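Local coordinates for protein tRNA (guanine(9)-N1)-methyltransferase (Schizosaccharomyces pombe, PDB 4JWH) that methylates N1 of guanosine at position 9 of cytoplasmic tRNA, using S-adenosyl-L-methionine as methyl donor, at residues Ser102-Leu108 with Glu205-Ile211. Residues are numbered along the deposited sequence.
With SAH (S-adenosyl-L-homocysteine), chain C.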
# COMPACT_ATOMS: atom_id res chain seq x y z
N SER A 102 14.00 3.32 -5.55
CA SER A 102 14.14 3.52 -4.12
C SER A 102 14.43 2.15 -3.50
O SER A 102 13.99 1.13 -3.99
CB SER A 102 12.80 4.08 -3.60
OG SER A 102 12.72 4.08 -2.18
N SER A 103 15.17 2.12 -2.40
CA SER A 103 15.34 0.87 -1.68
C SER A 103 14.10 0.51 -0.81
O SER A 103 14.01 -0.58 -0.26
CB SER A 103 16.62 0.94 -0.84
OG SER A 103 16.54 2.06 0.01
N ILE A 104 13.13 1.42 -0.69
CA ILE A 104 11.93 1.13 0.12
C ILE A 104 11.18 -0.13 -0.34
O ILE A 104 11.10 -0.39 -1.55
CB ILE A 104 10.99 2.36 0.21
CG1 ILE A 104 11.70 3.44 1.03
CG2 ILE A 104 9.64 2.02 0.88
CD1 ILE A 104 11.18 4.89 0.81
N ARG A 105 10.70 -0.92 0.62
CA ARG A 105 9.74 -1.99 0.37
C ARG A 105 8.37 -1.45 0.75
O ARG A 105 8.23 -0.84 1.81
CB ARG A 105 10.02 -3.24 1.21
CG ARG A 105 11.07 -4.19 0.61
CD ARG A 105 12.40 -3.50 0.35
NE ARG A 105 12.98 -2.84 1.52
CZ ARG A 105 13.68 -3.46 2.48
NH1 ARG A 105 13.87 -4.78 2.43
NH2 ARG A 105 14.18 -2.75 3.48
N ILE A 106 7.38 -1.67 -0.10
CA ILE A 106 5.98 -1.42 0.29
C ILE A 106 5.22 -2.73 0.25
O ILE A 106 5.26 -3.44 -0.74
CB ILE A 106 5.27 -0.32 -0.57
CG1 ILE A 106 5.98 1.04 -0.38
CG2 ILE A 106 3.73 -0.28 -0.26
CD1 ILE A 106 5.32 2.26 -1.09
N VAL A 107 4.53 -3.05 1.33
CA VAL A 107 3.83 -4.33 1.46
C VAL A 107 2.31 -4.15 1.38
O VAL A 107 1.72 -3.40 2.19
CB VAL A 107 4.14 -5.00 2.82
CG1 VAL A 107 3.33 -6.24 3.02
CG2 VAL A 107 5.65 -5.26 3.00
N LEU A 108 1.68 -4.87 0.45
CA LEU A 108 0.24 -5.04 0.53
C LEU A 108 -0.06 -6.27 1.40
O LEU A 108 0.29 -7.42 1.04
CB LEU A 108 -0.38 -5.13 -0.87
CG LEU A 108 0.08 -4.08 -1.88
CD1 LEU A 108 -0.58 -4.24 -3.24
CD2 LEU A 108 -0.05 -2.62 -1.35
N GLU A 205 14.27 5.64 3.63
CA GLU A 205 14.83 4.66 2.70
C GLU A 205 15.06 3.26 3.29
O GLU A 205 15.12 2.28 2.54
CB GLU A 205 16.11 5.16 1.98
CG GLU A 205 15.90 6.11 0.75
CD GLU A 205 15.12 5.51 -0.45
OE1 GLU A 205 15.62 4.56 -1.11
OE2 GLU A 205 14.01 6.04 -0.78
N ASP A 206 15.22 3.15 4.61
CA ASP A 206 15.52 1.82 5.17
C ASP A 206 14.28 1.14 5.78
O ASP A 206 14.37 0.03 6.33
CB ASP A 206 16.77 1.84 6.12
CG ASP A 206 16.53 2.65 7.38
OD1 ASP A 206 17.14 2.35 8.44
OD2 ASP A 206 15.71 3.60 7.33
N LYS A 207 13.11 1.78 5.60
CA LYS A 207 11.88 1.25 6.20
C LYS A 207 10.96 0.49 5.23
O LYS A 207 11.12 0.50 4.00
CB LYS A 207 11.12 2.37 6.93
CG LYS A 207 11.95 3.04 8.07
CD LYS A 207 12.06 2.14 9.29
CE LYS A 207 12.88 2.77 10.38
NZ LYS A 207 12.35 4.10 10.78
N ILE A 208 9.97 -0.18 5.81
CA ILE A 208 9.13 -1.05 5.06
C ILE A 208 7.74 -0.65 5.46
O ILE A 208 7.39 -0.75 6.63
CB ILE A 208 9.44 -2.53 5.39
CG1 ILE A 208 10.90 -2.86 5.02
CG2 ILE A 208 8.46 -3.44 4.68
CD1 ILE A 208 11.38 -4.19 5.56
N TYR A 209 6.96 -0.16 4.50
CA TYR A 209 5.63 0.44 4.82
C TYR A 209 4.56 -0.53 4.42
O TYR A 209 4.62 -1.05 3.34
CB TYR A 209 5.46 1.80 4.10
CG TYR A 209 6.46 2.76 4.67
CD1 TYR A 209 6.24 3.35 5.92
CD2 TYR A 209 7.68 2.99 4.03
CE1 TYR A 209 7.19 4.21 6.49
CE2 TYR A 209 8.64 3.82 4.60
CZ TYR A 209 8.38 4.42 5.83
OH TYR A 209 9.31 5.26 6.40
N ILE A 210 3.61 -0.79 5.31
CA ILE A 210 2.55 -1.75 5.03
C ILE A 210 1.23 -1.04 4.76
O ILE A 210 0.85 -0.15 5.51
CB ILE A 210 2.34 -2.74 6.20
CG1 ILE A 210 3.67 -3.43 6.58
CG2 ILE A 210 1.30 -3.83 5.84
CD1 ILE A 210 3.68 -3.94 8.02
N ILE A 211 0.55 -1.44 3.69
CA ILE A 211 -0.84 -1.03 3.41
C ILE A 211 -1.76 -2.24 3.62
O ILE A 211 -1.48 -3.33 3.09
CB ILE A 211 -0.99 -0.49 1.97
CG1 ILE A 211 0.06 0.62 1.70
CG2 ILE A 211 -2.44 -0.02 1.71
CD1 ILE A 211 0.20 1.04 0.24
N SAH C . -10.80 -0.34 8.23
CA SAH C . -9.66 -0.67 7.39
CB SAH C . -9.89 0.03 6.03
CG SAH C . -8.64 0.59 5.49
SD SAH C . -8.45 1.32 3.91
C SAH C . -8.40 -0.45 8.23
O SAH C . -7.34 -0.09 7.84
OXT SAH C . -8.44 -0.70 9.40
C5' SAH C . -7.12 0.39 3.27
C4' SAH C . -5.71 0.74 3.71
O4' SAH C . -5.28 1.99 3.26
C3' SAH C . -5.43 0.74 5.22
O3' SAH C . -5.22 -0.54 5.74
C2' SAH C . -4.24 1.63 5.36
O2' SAH C . -3.10 0.85 5.16
C1' SAH C . -4.47 2.59 4.22
N9 SAH C . -4.99 3.90 4.65
C8 SAH C . -6.13 4.42 4.31
N7 SAH C . -6.29 5.63 4.79
C5 SAH C . -5.20 5.91 5.43
C6 SAH C . -4.68 7.04 6.20
N6 SAH C . -5.40 8.12 6.36
N1 SAH C . -3.48 6.94 6.72
C2 SAH C . -2.75 5.85 6.57
N3 SAH C . -3.15 4.79 5.91
C4 SAH C . -4.34 4.76 5.32
O HOH W 1 13.53 -0.32 3.02
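Two neighbouring parallel strands in the middle of the six-stranded sheet pair here: the axes of 105-108 and 208-211 approach to 4.6 Å at 21°. Three backbone hydrogen bonds fix the register, Tyr-209 N to Arg-105 O (3.1 Å), Val-107 N to Tyr-209 O (2.8 Å) and Ile-211 N to Val-107 O (2.7 Å). Ile-106, Leu-108, Tyr-209 and Ile-211 occupy one face, where helix 254-267 packs on Ile-106 and Ile-211; Val-107 and Ile-208 on the other meet at 3.7 Å between their CG2 atoms. Such a parallel sheet flanked by helices is the core of the SPOUT methyltransferase fold, and the cofactor product lies near the C-terminal end of strand 208-212, with Ile-211 CA 3.4 Å from SAH O2'. Ahead of the strands, the Glu-205 carboxylate ties down the incoming loop, OE2 accepting from Ser-102 OG (2.7 Å) and OE1 from Ser-103 N (2.8 Å). Water 1 bridges the Arg-105 guanidinium, accepting from NH2 at 2.6 Å, and the opposing backbone, 2.7 Å from Lys-207 O and 3.1 Å from Glu-205 O.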